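Local coordinates for metallo-beta-lactamase domain-containing protein (Enterococcus faecalis, PDB 2AZ4) that is of unknown function but carries a two-zinc metallo-beta-lactamase site and may act as an RNA-binding exonuclease, at residues Y27-I32 against Y83-V88; L240-V245 against I272-R277; Q335-Q340 against A368-T373. All coordinates share one frame; numbering follows the deposited sequence.

Contact 1 (Y27-I32 against Y83-V88)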
# COMPACT_ATOMS: atom_id res chain seq x y z
N TYR A 27 4.05 -22.26 -15.36
CA TYR A 27 3.47 -23.06 -16.42
C TYR A 27 4.48 -23.17 -17.57
O TYR A 27 4.89 -22.14 -18.13
CB TYR A 27 2.19 -22.42 -16.97
CG TYR A 27 1.51 -23.28 -18.03
CD1 TYR A 27 0.77 -24.41 -17.66
CD2 TYR A 27 1.61 -22.96 -19.38
CE1 TYR A 27 0.15 -25.20 -18.62
CE2 TYR A 27 1.00 -23.76 -20.35
CZ TYR A 27 0.26 -24.88 -19.95
OH TYR A 27 -0.37 -25.65 -20.89
N LYS A 28 4.83 -24.41 -17.91
CA LYS A 28 5.87 -24.73 -18.90
C LYS A 28 7.15 -23.95 -18.58
O LYS A 28 7.63 -24.01 -17.46
CB LYS A 28 5.39 -24.52 -20.34
CG LYS A 28 4.32 -25.50 -20.81
CD LYS A 28 3.91 -25.16 -22.23
CE LYS A 28 3.22 -26.31 -22.92
NZ LYS A 28 2.79 -25.91 -24.30
N ASP A 29 7.69 -23.22 -19.56
CA ASP A 29 8.90 -22.44 -19.33
C ASP A 29 8.65 -20.97 -18.94
O ASP A 29 9.54 -20.11 -19.11
CB ASP A 29 9.84 -22.53 -20.53
CG ASP A 29 9.21 -22.04 -21.81
OD1 ASP A 29 8.03 -21.64 -21.82
OD2 ASP A 29 9.94 -22.06 -22.84
N ALA A 30 7.47 -20.69 -18.41
CA ALA A 30 7.20 -19.36 -17.88
C ALA A 30 6.79 -19.37 -16.42
O ALA A 30 6.19 -20.33 -15.91
CB ALA A 30 6.16 -18.63 -18.75
N HIS A 31 7.15 -18.29 -15.72
CA HIS A 31 6.66 -18.09 -14.36
C HIS A 31 6.54 -16.62 -14.01
O HIS A 31 7.28 -15.78 -14.53
CB HIS A 31 7.44 -18.92 -13.30
CG HIS A 31 8.90 -18.58 -13.15
ND1 HIS A 31 9.58 -17.74 -14.01
CD2 HIS A 31 9.81 -18.99 -12.24
CE1 HIS A 31 10.84 -17.64 -13.62
NE2 HIS A 31 11.00 -18.39 -12.54
N ILE A 32 5.57 -16.32 -13.16
CA ILE A 32 5.34 -14.98 -12.64
C ILE A 32 5.39 -14.99 -11.12
O ILE A 32 5.22 -16.03 -10.49
CB ILE A 32 3.99 -14.38 -13.11
CG1 ILE A 32 2.81 -15.19 -12.56
CG2 ILE A 32 3.98 -14.28 -14.62
CD1 ILE A 32 1.43 -14.57 -12.82
N TYR A 83 13.63 -21.16 -16.57
CA TYR A 83 12.48 -20.54 -17.22
C TYR A 83 12.93 -19.58 -18.32
O TYR A 83 13.87 -18.80 -18.13
CB TYR A 83 11.59 -19.85 -16.18
CG TYR A 83 10.87 -20.84 -15.30
CD1 TYR A 83 9.65 -21.39 -15.71
CD2 TYR A 83 11.40 -21.24 -14.08
CE1 TYR A 83 8.98 -22.32 -14.93
CE2 TYR A 83 10.73 -22.18 -13.28
CZ TYR A 83 9.53 -22.72 -13.72
OH TYR A 83 8.86 -23.64 -12.94
N GLN A 84 12.28 -19.66 -19.48
CA GLN A 84 12.56 -18.74 -20.58
C GLN A 84 11.90 -17.38 -20.39
O GLN A 84 12.42 -16.37 -20.90
CB GLN A 84 12.13 -19.32 -21.93
CG GLN A 84 13.08 -20.41 -22.45
CD GLN A 84 14.49 -19.89 -22.64
OE1 GLN A 84 15.43 -20.34 -21.96
NE2 GLN A 84 14.64 -18.93 -23.54
N HIS A 85 10.78 -17.35 -19.67
CA HIS A 85 9.95 -16.14 -19.50
C HIS A 85 9.65 -15.93 -18.03
O HIS A 85 9.11 -16.82 -17.38
CB HIS A 85 8.62 -16.25 -20.27
CG HIS A 85 8.77 -16.68 -21.70
ND1 HIS A 85 9.12 -15.81 -22.71
CD2 HIS A 85 8.60 -17.89 -22.28
CE1 HIS A 85 9.18 -16.47 -23.85
NE2 HIS A 85 8.87 -17.73 -23.62
N THR A 86 10.02 -14.76 -17.51
CA THR A 86 9.85 -14.45 -16.10
C THR A 86 9.32 -13.03 -16.02
O THR A 86 9.73 -12.18 -16.82
CB THR A 86 11.19 -14.52 -15.34
OG1 THR A 86 11.82 -15.81 -15.55
CG2 THR A 86 10.97 -14.29 -13.84
N ALA A 87 8.43 -12.77 -15.06
CA ALA A 87 7.99 -11.40 -14.81
C ALA A 87 7.47 -11.25 -13.41
O ALA A 87 7.03 -12.23 -12.78
CB ALA A 87 6.89 -10.98 -15.82
N VAL A 88 7.46 -10.01 -12.92
CA VAL A 88 7.02 -9.76 -11.57
C VAL A 88 5.94 -8.68 -11.65
O VAL A 88 6.06 -7.73 -12.41
CB VAL A 88 8.18 -9.34 -10.58
CG1 VAL A 88 7.64 -8.97 -9.19
CG2 VAL A 88 9.22 -10.41 -10.42

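Contact 2 (L240-V245 against I272-R277)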
# COMPACT_ATOMS: atom_id res chain seq x y z
N LEU A 240 -15.26 10.23 5.88
CA LEU A 240 -14.07 10.87 6.45
C LEU A 240 -14.00 12.37 6.11
O LEU A 240 -13.78 13.21 7.00
CB LEU A 240 -12.80 10.14 5.99
CG LEU A 240 -11.51 10.57 6.70
CD1 LEU A 240 -10.62 9.37 6.89
CD2 LEU A 240 -10.77 11.67 5.90
N VAL A 241 -14.19 12.71 4.83
CA VAL A 241 -14.07 14.13 4.41
C VAL A 241 -15.19 15.02 4.97
O VAL A 241 -14.94 16.18 5.30
CB VAL A 241 -13.94 14.31 2.87
CG1 VAL A 241 -13.79 15.80 2.53
CG2 VAL A 241 -12.71 13.57 2.39
N GLN A 242 -16.40 14.48 5.09
CA GLN A 242 -17.53 15.20 5.72
C GLN A 242 -17.26 15.52 7.19
O GLN A 242 -17.57 16.63 7.66
CB GLN A 242 -18.84 14.40 5.57
CG GLN A 242 -19.25 14.21 4.08
CD GLN A 242 -19.62 15.52 3.42
OE1 GLN A 242 -19.05 15.90 2.40
NE2 GLN A 242 -20.57 16.22 4.01
N HIS A 243 -16.66 14.57 7.89
CA HIS A 243 -16.19 14.79 9.26
C HIS A 243 -15.13 15.90 9.32
O HIS A 243 -15.21 16.79 10.18
CB HIS A 243 -15.66 13.48 9.87
CG HIS A 243 -16.72 12.63 10.50
ND1 HIS A 243 -17.40 13.01 11.63
CD2 HIS A 243 -17.17 11.39 10.18
CE1 HIS A 243 -18.25 12.05 11.97
NE2 HIS A 243 -18.13 11.06 11.11
N LEU A 244 -14.17 15.87 8.41
CA LEU A 244 -13.17 16.94 8.31
C LEU A 244 -13.83 18.31 8.09
O LEU A 244 -13.45 19.29 8.74
CB LEU A 244 -12.15 16.65 7.21
CG LEU A 244 -10.99 17.65 7.12
CD1 LEU A 244 -9.69 16.90 6.89
CD2 LEU A 244 -11.23 18.65 5.98
N VAL A 245 -14.81 18.37 7.18
CA VAL A 245 -15.58 19.59 6.94
C VAL A 245 -16.25 20.05 8.23
O VAL A 245 -16.10 21.22 8.62
CB VAL A 245 -16.67 19.45 5.82
CG1 VAL A 245 -17.54 20.72 5.76
CG2 VAL A 245 -16.04 19.18 4.46
N ILE A 272 -8.98 18.71 -0.54
CA ILE A 272 -8.86 19.92 -1.35
C ILE A 272 -10.21 20.33 -1.98
O ILE A 272 -10.57 21.52 -1.97
CB ILE A 272 -7.77 19.73 -2.44
CG1 ILE A 272 -6.40 19.59 -1.77
CG2 ILE A 272 -7.77 20.86 -3.45
CD1 ILE A 272 -5.28 19.20 -2.71
N GLU A 273 -10.95 19.34 -2.48
CA GLU A 273 -12.25 19.55 -3.13
C GLU A 273 -13.27 20.15 -2.17
O GLU A 273 -13.98 21.10 -2.53
CB GLU A 273 -12.78 18.23 -3.72
CG GLU A 273 -14.05 18.30 -4.58
CD GLU A 273 -14.75 16.93 -4.75
OE1 GLU A 273 -14.04 15.89 -4.75
OE2 GLU A 273 -16.01 16.89 -4.89
N LYS A 274 -13.32 19.64 -0.94
CA LYS A 274 -14.42 19.95 -0.03
C LYS A 274 -14.09 20.89 1.14
O LYS A 274 -14.98 21.47 1.75
CB LYS A 274 -15.04 18.65 0.49
CG LYS A 274 -15.70 17.82 -0.61
CD LYS A 274 -16.91 17.04 -0.08
CE LYS A 274 -17.71 16.44 -1.21
NZ LYS A 274 -17.17 15.12 -1.66
N SER A 275 -12.80 21.02 1.46
CA SER A 275 -12.37 21.83 2.60
C SER A 275 -12.86 23.28 2.51
O SER A 275 -12.54 23.97 1.53
CB SER A 275 -10.84 21.77 2.72
OG SER A 275 -10.40 22.56 3.80
N PRO A 276 -13.64 23.75 3.52
CA PRO A 276 -14.06 25.16 3.50
C PRO A 276 -12.87 26.12 3.50
O PRO A 276 -12.91 27.13 2.78
CB PRO A 276 -14.86 25.32 4.80
CG PRO A 276 -15.29 23.93 5.16
CD PRO A 276 -14.18 23.04 4.70
N ARG A 277 -11.83 25.79 4.27
CA ARG A 277 -10.59 26.60 4.29
C ARG A 277 -9.69 26.19 3.14
O ARG A 277 -9.65 25.01 2.77
CB ARG A 277 -9.79 26.39 5.58
CG ARG A 277 -10.42 26.92 6.84
CD ARG A 277 -9.49 26.65 7.99
NE ARG A 277 -10.08 26.97 9.28
CZ ARG A 277 -9.37 27.29 10.36
NH1 ARG A 277 -8.04 27.32 10.33
NH2 ARG A 277 -10.00 27.57 11.49

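Contact 3 (Q335-Q340 against A368-T373)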
# COMPACT_ATOMS: atom_id res chain seq x y z
N GLN A 335 8.29 19.54 13.10
CA GLN A 335 8.35 20.72 13.97
C GLN A 335 7.04 20.97 14.70
O GLN A 335 6.52 22.08 14.66
CB GLN A 335 8.76 21.98 13.18
CG GLN A 335 10.20 21.95 12.71
CD GLN A 335 10.68 23.33 12.27
OE1 GLN A 335 10.92 24.22 13.11
NE2 GLN A 335 10.79 23.52 10.97
N PHE A 336 6.50 19.94 15.34
CA PHE A 336 5.16 20.08 15.94
C PHE A 336 5.18 21.06 17.12
O PHE A 336 4.14 21.58 17.51
CB PHE A 336 4.56 18.72 16.35
CG PHE A 336 4.17 17.86 15.18
CD1 PHE A 336 2.87 17.85 14.72
CD2 PHE A 336 5.12 17.06 14.54
CE1 PHE A 336 2.52 17.05 13.62
CE2 PHE A 336 4.77 16.27 13.42
CZ PHE A 336 3.49 16.27 12.98
N ASP A 337 6.38 21.33 17.65
CA ASP A 337 6.55 22.26 18.79
C ASP A 337 6.22 23.71 18.39
O ASP A 337 6.05 24.58 19.24
CB ASP A 337 7.95 22.10 19.40
CG ASP A 337 8.20 22.97 20.63
OD1 ASP A 337 7.40 22.91 21.61
OD2 ASP A 337 9.22 23.71 20.64
N ASN A 338 6.06 23.96 17.08
CA ASN A 338 5.72 25.31 16.59
C ASN A 338 4.23 25.60 16.43
O ASN A 338 3.84 26.74 16.18
CB ASN A 338 6.43 25.59 15.26
CG ASN A 338 7.92 25.77 15.44
OD1 ASN A 338 8.38 26.24 16.48
ND2 ASN A 338 8.68 25.40 14.43
N LEU A 339 3.41 24.56 16.55
CA LEU A 339 1.96 24.71 16.40
C LEU A 339 1.46 25.49 17.58
O LEU A 339 2.07 25.48 18.64
CB LEU A 339 1.28 23.33 16.36
CG LEU A 339 1.52 22.40 15.15
CD1 LEU A 339 0.81 21.08 15.34
CD2 LEU A 339 1.09 23.06 13.84
N GLN A 340 0.33 26.14 17.41
CA GLN A 340 -0.20 26.96 18.46
C GLN A 340 -0.84 26.13 19.57
O GLN A 340 -1.48 25.11 19.31
CB GLN A 340 -1.23 27.93 17.90
CG GLN A 340 -0.69 28.79 16.78
CD GLN A 340 -1.79 29.51 16.06
OE1 GLN A 340 -2.90 29.68 16.58
NE2 GLN A 340 -1.49 29.95 14.85
N ALA A 368 -0.18 16.82 23.79
CA ALA A 368 -0.86 17.09 25.05
C ALA A 368 -0.23 18.25 25.80
O ALA A 368 -0.95 19.18 26.20
CB ALA A 368 -0.89 15.85 25.91
N LYS A 369 1.09 18.22 25.97
CA LYS A 369 1.84 19.31 26.65
C LYS A 369 1.59 20.69 26.06
O LYS A 369 1.69 21.71 26.75
CB LYS A 369 3.35 19.04 26.60
CG LYS A 369 3.83 17.90 27.48
CD LYS A 369 4.18 18.33 28.91
CE LYS A 369 5.35 19.33 28.97
NZ LYS A 369 5.48 19.95 30.33
N LYS A 370 1.27 20.71 24.76
CA LYS A 370 1.02 21.96 24.07
C LYS A 370 -0.46 22.32 24.02
O LYS A 370 -0.84 23.29 23.37
CB LYS A 370 1.61 21.90 22.66
CG LYS A 370 3.14 21.92 22.66
CD LYS A 370 3.74 22.01 21.26
CE LYS A 370 3.20 23.23 20.44
NZ LYS A 370 3.55 24.60 20.96
N ASP A 371 -1.30 21.54 24.72
CA ASP A 371 -2.76 21.74 24.69
C ASP A 371 -3.27 21.72 23.23
O ASP A 371 -4.15 22.49 22.86
CB ASP A 371 -3.12 23.06 25.39
CG ASP A 371 -4.57 23.13 25.86
OD1 ASP A 371 -5.13 22.08 26.28
OD2 ASP A 371 -5.16 24.25 25.83
N ILE A 372 -2.68 20.87 22.39
CA ILE A 372 -3.17 20.68 21.01
C ILE A 372 -4.14 19.51 21.05
O ILE A 372 -3.76 18.41 21.48
CB ILE A 372 -2.01 20.42 20.02
CG1 ILE A 372 -1.03 21.61 20.00
CG2 ILE A 372 -2.53 20.15 18.59
CD1 ILE A 372 0.26 21.33 19.23
N THR A 373 -5.39 19.75 20.67
CA THR A 373 -6.37 18.67 20.55
C THR A 373 -6.01 17.70 19.41
O THR A 373 -5.87 18.11 18.25
CB THR A 373 -7.79 19.20 20.34
OG1 THR A 373 -8.14 20.07 21.43
CG2 THR A 373 -8.80 18.04 20.25
O HOH W 1 5.67 24.44 22.56

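Contact 1 (Y27-I32 against Y83-V88)
Tyr83 comes first and lays its ring flat on that of His31, a face-to-face stack with the two ring centroids 3.8 Å apart and the planes only 16° from parallel. Two torsions set it up: CG of Tyr83 stands beside its own backbone N, anti to the carbonyl carbon, while CG of His31 takes the crowded position between N and carbonyl carbon (chi1 63°), which brings the imidazole back over the partner segment. His31 CB also sits over the tyrosine face, and the in-plane edge of the phenol runs along the Asp29-Ala30 peptide, with Tyr83 CD1 3.4 Å from Asp29 C. Gln84 N reaches the carbonyl of Asp29 in a weak, bent bond, and Gln84 CB and CG each lie 3.6 Å from Asp29 OD2. His85 N gives the same carbonyl, that of the third residue of the type II' turn Tyr27-Ala30, a straighter bond, 3.1 Å to Asp29 O. From here the two chains run as parallel neighbours, strand 30-34 beside strand 85-89 in a mixed sheet of the metallo-beta-lactamase fold, their short axes 7° apart. His85 O accepts His31 N at 3.0 Å, nearly along the C=O axis. On the face shared by Ala30, Ile32 and Ala87, CB of His85 meets Ala30 CB at 3.7 Å; Val155 covers this face. Thr86 points to the other face, where OG1 lies in the plane of the His31 imidazole at its edge. Ala87 N then donates to His31 O over 3.3 Å, and Ala87 O draws a CA-H...O contact from Ile32.

Contact 2 (L240-V245 against I272-R277)
Val241 sets its CG1 methyl across the base of the Lys274 side chain, at nearly a right angle to it, with CG1 3.7 Å from Lys274 CB. This joins helix 237-249 to the end of helix 265-274, the helix of a beta-alpha-beta crossover that connects strands 256-260 and 278-282 of the six-stranded parallel sheet. Lys274 CG lies anti to the carbonyl carbon, beside the backbone N, and the chain then bends at chi2 and again at chi4. Its aliphatic part thereby passes over the neighbouring helix with CD near the end of the Gln242 side chain, and the ammonium goes on to a salt bridge with Glu238, a turn earlier on helix 237-249. A second, long ion pair runs from Lys274 NZ to Glu273 OE2 at 3.9 Å, so two carboxylates lie near the ammonium, Glu273 at long range. One turn on from Val241, Val245 sets one methyl on the last turn of helix 265-274 and the other on the proline beyond it. CG2, beside its own backbone N, lies 3.7 Å from Lys274 O and 4.1 Å from Lys274 CB. No hydrogen bond crosses between the two segments; the touch is mainly of aliphatic groups. Ser275 is the first residue to leave helical angles, and the CA atoms of Val245 and Ser275 come within 5.8 Å; beyond it, Glu248 binds the backbone N of Arg277 through OE1. Pro276, between Ser275 and Arg277, turns its ring toward helix 237-249: Pro276 CG meets Val245 CG1, the branch anti to the valine backbone N, at 4.0 Å.

Contact 3 (Q335-Q340 against A368-T373)
Gln335 opens a short 3-10 turn, its carbonyl accepting Asn338 N; the turn sits in the loop between strands 328-331 and 344-348 and packs against the C-terminal end of helix 358-369. That helix finishes in a Schellman motif with Asp371, at positive phi, as its C-prime residue, and belongs to the beta-alpha-beta unit joining strands 344-348 and 373-376. Phe336 lends its carbonyl oxygen, 3.5 Å from Lys370 CE, while its ring goes to an edge-to-face contact with Phe363 of the same helix. Asp337 is the first to hold the Lys370 ammonium: its backbone O accepts NZ at 3.0 Å, with the donor 55° out of the carbonyl plane. CG of Asp337 is anti to the backbone N, and the carboxylate bends back across the lysine chain, OD1 3.8 Å from Lys370 CD. OD1 does not meet the ammonium directly; water 1 spans them, donating to Asp337 OD1 and accepting from Lys370 NZ at 2.7 Å. Asn338 turns its amide the other way, to the hydroxyl of Tyr318. Leu339 gives the second backbone grip: NZ of Lys370 donates to Leu339 O at 2.9 Å, nearly along the C=O axis. Bends at chi3 and chi4 curl the lysine so that NZ comes within bonding distance of both carbonyls, whose negative ends would help to offset its charge. Leu339 and Ile372 also cross at about a right angle, Leu339 CB 3.6 Å from Ile372 CD1. Last, Gln340 directs its side-chain NE2 to the carbonyl of Leu322, while its backbone O lies 3.6 Å from Ile372 CG1.

Contact 1 belongs to the metallo-beta-lactamase body and lies on the other side of the chain's centre from contacts 2 and 3, its centre about 47 Å from that of contact 2 and about 54 Å from that of contact 3. Those two both border the parallel six-stranded sheet, inserted between strands 212-216 and 399-403, consistent with a beta-CASP domain; their centres are about 22 Å apart and their nearest atoms about 8 Å. Arg254 links them without touch between the contacts themselves: its carbonyl binds Arg277 of contact 2, and its guanidinium binds Thr373 of contact 3. All three lie away from the zinc ions held by His92, His94, Asp96, His97, His167, Asp189 and His404.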